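Long-range contacts in interpain A (Prevotella intermedia, PDB 3BB7), which probably acts as a C10-family cysteine peptidase, caught here as a proenzyme fragment in which an inhibitor-like propart is still joined to the catalytic domain: residues I240-L245 with D272-A277; P71-K76 with K295-N300; D223-T228 with M313-Y318. The protein carries 1 engineered substitution. One frame throughout, in Å; residues are numbered along the deposited sequence. Where two conformers were deposited one is given.

How the contacts relate
Helix 234-246 ties the three contacts together. In contact 1 it lies on strand 267-274. Its Ile-240 and Val-241 rest on Met-313, Ile-227 and Arg-315 of contact 3, at the sheet edge; the centres of contacts 1 and 3 are about 15 Å apart. Contact 2, its centre about 14 Å from that of contact 1, touches the helix where the Phe-242 ring meets the backbone of Ile-75 and Lys-76. Contacts 2 and 3 do not touch, their nearest atoms being about 7 Å apart. Along the chain, contact 1 is nested within the loops closed by both others. Only contact 3 comes fairly near a predicted catalytic residue: the Met-313 side chain lies about 11 Å from that of His-267.

Contact 1 of 3, residues I240-L245 with D272-A277; sequences IVFSEL and DGYNKA
Phe-242 and Tyr-274 form an edge-to-face aromatic pair, with ring centroids 4.9 Å apart and planes at 58°. The Phe-242 edge supplies the contact: its CD1 stands over the centre of the Tyr-274 ring and comes within 3.8 Å of Tyr-274 CG, while CE1 follows a little farther off. The tyrosine CB is directed toward the helix, and chi1 of 60° sets CG between the backbone N and the carbonyl carbon.

Aliphatic packing completes the interface. Leu-245 CB meets the edge of the same ring, 3.7 Å from Tyr-274 CE1, so the phenol is held over one face and at its rim by residues three positions apart on the helix. Leucine suits this place because its branched end reaches on to the strand backbone: CD1 rests on the main chain at Asp-272 and Gly-273, 3.4 Å from Gly-273 N, which is buried here with no partner in the model.

This is helix-on-sheet packing within the peptidase domain: helix 234-246 lies across the end of strand 267-274, and the axes of 240-245 and 272-274 approach to 8.6 Å at 117°.

Among the polar groups, Tyr-274 OH bonds to Ala-83 O and also to Thr-246 OG1 at the end of the helix, adding a polar tie to the ring packing. The Asp-272 carboxylate, directed away from the helix, bonds to Ser-281 OG and Leu-90 N.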
# COMPACT_ATOMS: atom_id res chain seq x y z
N ILE A 240 6.22 13.00 9.57
CA ILE A 240 5.74 11.75 10.15
C ILE A 240 6.32 10.58 9.37
O ILE A 240 6.82 9.61 9.96
CB ILE A 240 4.19 11.68 10.16
CG1 ILE A 240 3.65 12.74 11.12
CG2 ILE A 240 3.74 10.29 10.56
CD1 ILE A 240 2.15 12.93 11.02
N VAL A 241 6.23 10.63 8.04
CA VAL A 241 6.81 9.57 7.21
C VAL A 241 8.30 9.36 7.50
O VAL A 241 8.75 8.22 7.78
CB VAL A 241 6.58 9.83 5.72
CG1 VAL A 241 7.30 8.75 4.87
CG2 VAL A 241 5.05 9.83 5.41
N PHE A 242 9.09 10.44 7.48
CA PHE A 242 10.54 10.28 7.73
C PHE A 242 10.85 9.76 9.12
O PHE A 242 11.74 8.93 9.29
CB PHE A 242 11.30 11.57 7.47
CG PHE A 242 11.12 12.14 6.09
CD1 PHE A 242 11.08 11.32 4.95
CD2 PHE A 242 11.02 13.53 5.94
CE1 PHE A 242 10.93 11.89 3.67
CE2 PHE A 242 10.88 14.12 4.68
CZ PHE A 242 10.84 13.30 3.54
N SER A 243 10.14 10.27 10.12
CA SER A 243 10.36 9.85 11.49
C SER A 243 10.02 8.36 11.68
O SER A 243 10.79 7.60 12.34
CB SER A 243 9.67 10.77 12.49
OG SER A 243 8.27 10.68 12.39
N GLU A 244 8.90 7.92 11.10
CA GLU A 244 8.51 6.54 11.29
C GLU A 244 9.49 5.60 10.57
O GLU A 244 9.89 4.58 11.10
CB GLU A 244 7.09 6.30 10.79
CG GLU A 244 6.06 6.90 11.69
CD GLU A 244 5.85 6.16 12.97
OE1 GLU A 244 6.34 5.02 13.13
OE2 GLU A 244 5.16 6.74 13.83
N LEU A 245 9.88 5.96 9.35
CA LEU A 245 10.80 5.07 8.63
C LEU A 245 12.20 5.06 9.23
O LEU A 245 12.87 4.01 9.22
CB LEU A 245 10.80 5.38 7.11
CG LEU A 245 9.67 4.66 6.31
CD1 LEU A 245 9.82 3.12 6.31
CD2 LEU A 245 8.30 5.02 6.78
N ASP A 272 7.86 1.77 2.66
CA ASP A 272 8.87 1.02 3.38
C ASP A 272 10.27 1.58 3.24
O ASP A 272 11.25 0.88 3.47
CB ASP A 272 8.81 -0.47 3.04
CG ASP A 272 9.23 -0.78 1.63
OD1 ASP A 272 9.50 -1.97 1.37
OD2 ASP A 272 9.31 0.15 0.78
N GLY A 273 10.37 2.87 2.94
CA GLY A 273 11.70 3.53 2.90
C GLY A 273 11.55 4.90 2.28
O GLY A 273 10.44 5.30 1.87
N TYR A 274 12.67 5.59 2.14
CA TYR A 274 12.72 6.87 1.44
C TYR A 274 14.14 7.14 1.04
O TYR A 274 15.07 6.58 1.63
CB TYR A 274 12.18 8.03 2.28
CG TYR A 274 12.89 8.31 3.59
CD1 TYR A 274 12.42 7.79 4.79
CD2 TYR A 274 14.03 9.12 3.63
CE1 TYR A 274 13.07 8.06 5.98
CE2 TYR A 274 14.68 9.39 4.82
CZ TYR A 274 14.17 8.88 6.00
OH TYR A 274 14.80 9.15 7.18
N ASN A 275 14.30 7.97 0.01
CA ASN A 275 15.65 8.32 -0.43
C ASN A 275 16.00 9.75 -0.01
O ASN A 275 15.18 10.46 0.61
CB ASN A 275 15.88 8.02 -1.93
CG ASN A 275 15.12 8.93 -2.88
OD1 ASN A 275 14.56 9.95 -2.50
ND2 ASN A 275 15.09 8.54 -4.17
N LYS A 276 17.22 10.17 -0.33
CA LYS A 276 17.68 11.50 0.06
C LYS A 276 16.88 12.64 -0.54
O LYS A 276 16.82 13.72 0.04
CB LYS A 276 19.16 11.65 -0.29
CG LYS A 276 20.01 10.75 0.51
CD LYS A 276 21.46 11.02 0.16
CE LYS A 276 22.41 10.22 1.02
NZ LYS A 276 23.81 10.34 0.47
N ALA A 277 16.29 12.42 -1.72
CA ALA A 277 15.49 13.42 -2.36
C ALA A 277 14.02 13.38 -1.93
O ALA A 277 13.21 14.14 -2.45
CB ALA A 277 15.61 13.24 -3.85

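Contact 2 of 3, residues P71-K76 with K295-N300; sequences PLNVIK and KIDLLN. Unlike the reference sequence in segment 71-76: Asn-73 (reference Ser).
The carboxylate of Asp-297 is the flat group that joins the two loops. Ile-75 N reaches its OD2 on the anti side, 25° out of the carboxylate plane, in a nearly straight bond of 2.8 Å (177° at the hydrogen). The other oxygen, OD1, accepts a hydrogen bond from a water at 2.8 Å, and that water also donates to Asn-73 O and accepts from Lys-295 NZ. The Asn-73 amide is the second flat group; its OD1 lies 3.2 Å from Asp-297 O, two acceptors without a bond between them. Arg-229 NH2 donates to that carbonyl, which would ease the approach.

Asp-297 is the second residue of the type I turn from Ile-296 to Leu-299. Aspartate suits it because a short carboxylate, its CG between backbone N and carbonyl carbon (chi1 51°), can reach both Ile-75 N and the water; OD1 also receives a weak bond from Leu-298 N. The Lys-295 ammonium, 4.0 Å from Asp-297 OD2, adds a long salt bridge that would help stabilise the negative charge. The apolar contact is small: Leu-72 CD1 and Leu-298 CD2 lie 4.0 Å apart where the side chains cross.

The loop after helix 49-68 here meets the loop following strand 292-294. Both leucines pack against helix 49-68, Leu-72 on Ile-62 and Ala-65, Leu-298 on Ile-58, while Ile-75 packs on Asp-234, Glu-235 and Met-238 of helix 234-246.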
# COMPACT_ATOMS: atom_id res chain seq x y z
N PRO A 71 4.23 26.53 -7.85
CA PRO A 71 5.11 25.38 -8.00
C PRO A 71 4.80 24.29 -6.99
O PRO A 71 4.42 24.57 -5.84
CB PRO A 71 6.51 25.96 -7.70
CG PRO A 71 6.37 27.43 -7.81
CD PRO A 71 4.95 27.76 -7.48
N LEU A 72 4.93 23.04 -7.43
CA LEU A 72 4.74 21.91 -6.52
C LEU A 72 5.89 21.87 -5.52
O LEU A 72 7.03 22.18 -5.86
CB LEU A 72 4.61 20.58 -7.28
CG LEU A 72 3.35 20.41 -8.12
CD1 LEU A 72 3.51 19.25 -9.11
CD2 LEU A 72 2.10 20.17 -7.22
N ASN A 73 5.58 21.49 -4.30
CA ASN A 73 6.63 21.45 -3.30
C ASN A 73 7.51 20.21 -3.41
O ASN A 73 7.09 19.18 -3.93
CB ASN A 73 6.07 21.63 -1.89
CG ASN A 73 5.22 20.47 -1.46
OD1 ASN A 73 5.55 19.30 -1.68
ND2 ASN A 73 4.12 20.79 -0.80
N VAL A 74 8.75 20.37 -2.94
CA VAL A 74 9.73 19.29 -2.90
C VAL A 74 10.28 19.29 -1.48
O VAL A 74 10.85 20.29 -1.02
CB VAL A 74 10.88 19.54 -3.89
CG1 VAL A 74 11.91 18.46 -3.77
CG2 VAL A 74 10.32 19.58 -5.31
N ILE A 75 10.02 18.21 -0.76
CA ILE A 75 10.40 18.13 0.65
C ILE A 75 11.37 16.97 0.78
O ILE A 75 11.04 15.83 0.38
CB ILE A 75 9.15 17.89 1.53
CG1 ILE A 75 8.17 19.06 1.40
CG2 ILE A 75 9.55 17.69 2.98
CD1 ILE A 75 6.82 18.76 2.04
N LYS A 76 12.54 17.26 1.34
CA LYS A 76 13.62 16.28 1.50
C LYS A 76 13.85 16.06 2.99
O LYS A 76 13.69 17.01 3.78
CB LYS A 76 14.90 16.79 0.82
CG LYS A 76 14.76 16.93 -0.68
CD LYS A 76 16.09 17.13 -1.32
CE LYS A 76 15.96 17.41 -2.79
NZ LYS A 76 17.28 17.48 -3.50
N LYS A 295 7.15 9.91 -5.69
CA LYS A 295 6.85 11.14 -4.95
C LYS A 295 5.47 11.10 -4.31
O LYS A 295 4.46 10.79 -4.96
CB LYS A 295 6.95 12.34 -5.89
CG LYS A 295 8.40 12.70 -6.22
CD LYS A 295 8.52 14.04 -6.87
CE LYS A 295 9.96 14.54 -6.83
NZ LYS A 295 10.29 15.30 -5.59
N ILE A 296 5.43 11.45 -3.03
CA ILE A 296 4.15 11.74 -2.37
C ILE A 296 4.14 13.15 -1.74
O ILE A 296 3.07 13.67 -1.41
CB ILE A 296 3.71 10.70 -1.31
CG1 ILE A 296 4.69 10.69 -0.13
CG2 ILE A 296 3.51 9.31 -1.97
CD1 ILE A 296 4.15 9.99 1.13
N ASP A 297 5.31 13.77 -1.57
CA ASP A 297 5.30 15.10 -0.95
C ASP A 297 4.40 16.09 -1.67
O ASP A 297 3.65 16.84 -1.04
CB ASP A 297 6.73 15.66 -0.80
CG ASP A 297 7.55 15.63 -2.09
OD1 ASP A 297 7.08 15.18 -3.17
OD2 ASP A 297 8.72 16.09 -2.04
N LEU A 298 4.41 16.03 -2.99
CA LEU A 298 3.63 16.95 -3.81
C LEU A 298 2.14 16.60 -3.90
O LEU A 298 1.38 17.33 -4.56
CB LEU A 298 4.24 17.06 -5.21
CG LEU A 298 4.77 15.81 -5.90
CD1 LEU A 298 3.78 14.68 -5.99
CD2 LEU A 298 5.28 16.18 -7.31
N LEU A 299 1.70 15.53 -3.24
CA LEU A 299 0.26 15.16 -3.29
C LEU A 299 -0.55 15.87 -2.19
O LEU A 299 -1.15 15.22 -1.33
CB LEU A 299 0.06 13.63 -3.23
CG LEU A 299 0.78 12.85 -4.36
CD1 LEU A 299 0.53 11.38 -4.18
CD2 LEU A 299 0.32 13.31 -5.72
N ASN A 300 -0.57 17.21 -2.22
CA ASN A 300 -1.35 17.95 -1.21
C ASN A 300 -2.83 17.63 -1.41
O ASN A 300 -3.30 17.61 -2.53
CB ASN A 300 -1.12 19.47 -1.38
CG ASN A 300 -1.86 20.30 -0.35
OD1 ASN A 300 -1.41 20.45 0.80
ND2 ASN A 300 -3.00 20.82 -0.73
O HOH W 1 8.07 16.91 -5.19

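Contact 3 of 3, residues D223-T228 with M313-Y318; sequences DAEYIT and MVRGVY
Asp-223 to Ile-227 and Met-313 to Tyr-318 meet as an antiparallel strand pair with its flanking turns. Strand 225-228 is the outermost of the main sheet on this side, and strand 312-315 joins it to strand 251-255.

Two hydrogen-bonded pairs, Glu-225 with Arg-315 and Ile-227 with Met-313, enclose the non-hydrogen-bonded pair of Tyr-226 and Val-314. Each hydrogen-bonded pair contributes two backbone bonds, such as Ile-227 N to Met-313 O at 2.9 Å. On the face carrying Ile-227 and Met-313, side by side, Ile-227 CG1 is only 3.4 Å from Met-313 CG, a tight fit beneath helix 234-246. Tyr-226 and Val-314 take the reverse face, where Tyr-226 packs on helix 208-218.

Arg-315 extends alongside Glu-225. Its NE lies 2.8 Å from Glu-225 OE1, a salt bridge whose hydrogen bond is weak (126°), while Ile-227 CD1 covers one guanidinium face 3.9 Å above its plane.

Past the strands, Gly-316 has a positive phi; a CB would run into Asp-223 O and the preceding carbonyl. Its CA makes a CA-H...O contact with Asp-223 O at 3.5 Å. Water bridges Asp-223 N and Gly-316 O. Tyr-318 OH donates to the anti lone pair of Asp-223 OD2 at 2.6 Å, the carboxylate and ring planes being 76° apart.

The short phenol bond and the salt bridge both place acidic groups beside donors, which would favour charged carboxylates and would fasten the partly exposed sheet edge.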
# COMPACT_ATOMS: atom_id res chain seq x y z
N ASP A 223 -0.62 0.54 19.95
CA ASP A 223 -0.37 1.90 19.45
C ASP A 223 -0.94 2.18 18.05
O ASP A 223 -0.79 3.31 17.53
CB ASP A 223 1.12 2.20 19.44
CG ASP A 223 1.74 2.18 20.81
OD1 ASP A 223 1.02 2.13 21.83
OD2 ASP A 223 3.00 2.22 20.86
N ALA A 224 -1.54 1.18 17.40
CA ALA A 224 -2.02 1.40 16.03
C ALA A 224 -3.05 2.53 15.99
O ALA A 224 -3.94 2.62 16.86
CB ALA A 224 -2.60 0.12 15.44
N GLU A 225 -2.92 3.38 14.97
CA GLU A 225 -3.89 4.47 14.82
C GLU A 225 -3.92 4.96 13.38
O GLU A 225 -2.91 4.94 12.68
CB GLU A 225 -3.56 5.61 15.81
CG GLU A 225 -2.20 6.20 15.55
CD GLU A 225 -2.01 7.58 16.14
OE1 GLU A 225 -0.85 8.00 16.30
OE2 GLU A 225 -3.03 8.24 16.48
N TYR A 226 -5.09 5.39 12.94
CA TYR A 226 -5.27 5.91 11.60
C TYR A 226 -5.21 7.44 11.67
O TYR A 226 -5.77 8.04 12.59
CB TYR A 226 -6.65 5.42 11.09
CG TYR A 226 -7.52 6.41 10.33
CD1 TYR A 226 -8.65 6.99 10.92
CD2 TYR A 226 -7.23 6.74 9.01
CE1 TYR A 226 -9.43 7.88 10.22
CE2 TYR A 226 -8.02 7.62 8.28
CZ TYR A 226 -9.11 8.19 8.90
OH TYR A 226 -9.88 9.07 8.17
N ILE A 227 -4.51 8.05 10.71
CA ILE A 227 -4.53 9.52 10.55
C ILE A 227 -4.78 9.86 9.09
O ILE A 227 -4.50 9.04 8.21
CB ILE A 227 -3.23 10.16 11.08
CG1 ILE A 227 -1.98 9.70 10.30
CG2 ILE A 227 -3.11 9.91 12.63
CD1 ILE A 227 -0.73 10.47 10.69
N THR A 228 -5.31 11.05 8.84
CA THR A 228 -5.62 11.43 7.47
C THR A 228 -4.88 12.70 7.04
O THR A 228 -4.69 13.63 7.83
CB THR A 228 -7.12 11.50 7.24
OG1 THR A 228 -7.40 11.47 5.82
CG2 THR A 228 -7.69 12.75 7.84
N MET A 313 -3.05 7.05 6.67
CA MET A 313 -2.01 6.09 7.05
C MET A 313 -2.40 5.43 8.34
O MET A 313 -3.10 6.01 9.18
CB MET A 313 -0.61 6.74 7.12
CG MET A 313 -0.26 7.46 8.38
SD MET A 313 1.52 7.83 8.68
CE MET A 313 1.81 9.01 7.36
N VAL A 314 -1.90 4.22 8.54
CA VAL A 314 -1.99 3.59 9.84
C VAL A 314 -0.57 3.55 10.35
O VAL A 314 0.31 2.93 9.69
CB VAL A 314 -2.60 2.18 9.79
CG1 VAL A 314 -2.57 1.59 11.19
CG2 VAL A 314 -4.02 2.24 9.27
N ARG A 315 -0.32 4.24 11.47
CA ARG A 315 0.98 4.21 12.11
C ARG A 315 0.82 3.51 13.47
O ARG A 315 -0.31 3.18 13.88
CB ARG A 315 1.55 5.63 12.23
CG ARG A 315 0.82 6.53 13.18
CD ARG A 315 1.45 7.93 13.21
NE ARG A 315 0.58 8.81 13.98
CZ ARG A 315 0.89 10.06 14.30
NH1 ARG A 315 2.06 10.57 13.94
NH2 ARG A 315 0.01 10.79 14.99
N GLY A 316 1.94 3.23 14.14
CA GLY A 316 1.88 2.57 15.45
C GLY A 316 1.89 1.06 15.38
O GLY A 316 1.58 0.40 16.35
N VAL A 317 2.23 0.50 14.22
CA VAL A 317 2.31 -0.94 14.04
C VAL A 317 3.78 -1.34 14.07
O VAL A 317 4.59 -0.98 13.18
CB VAL A 317 1.65 -1.38 12.72
CG1 VAL A 317 1.77 -2.90 12.53
CG2 VAL A 317 0.15 -0.96 12.70
N TYR A 318 4.14 -2.10 15.10
CA TYR A 318 5.50 -2.57 15.31
C TYR A 318 5.42 -3.53 16.48
O TYR A 318 4.38 -3.65 17.13
CB TYR A 318 6.48 -1.41 15.63
CG TYR A 318 5.90 -0.28 16.46
CD1 TYR A 318 5.54 -0.46 17.79
CD2 TYR A 318 5.69 0.98 15.89
CE1 TYR A 318 4.98 0.58 18.54
CE2 TYR A 318 5.17 2.05 16.64
CZ TYR A 318 4.80 1.81 17.96
OH TYR A 318 4.25 2.83 18.68
O HOH W 2 1.31 -1.14 18.61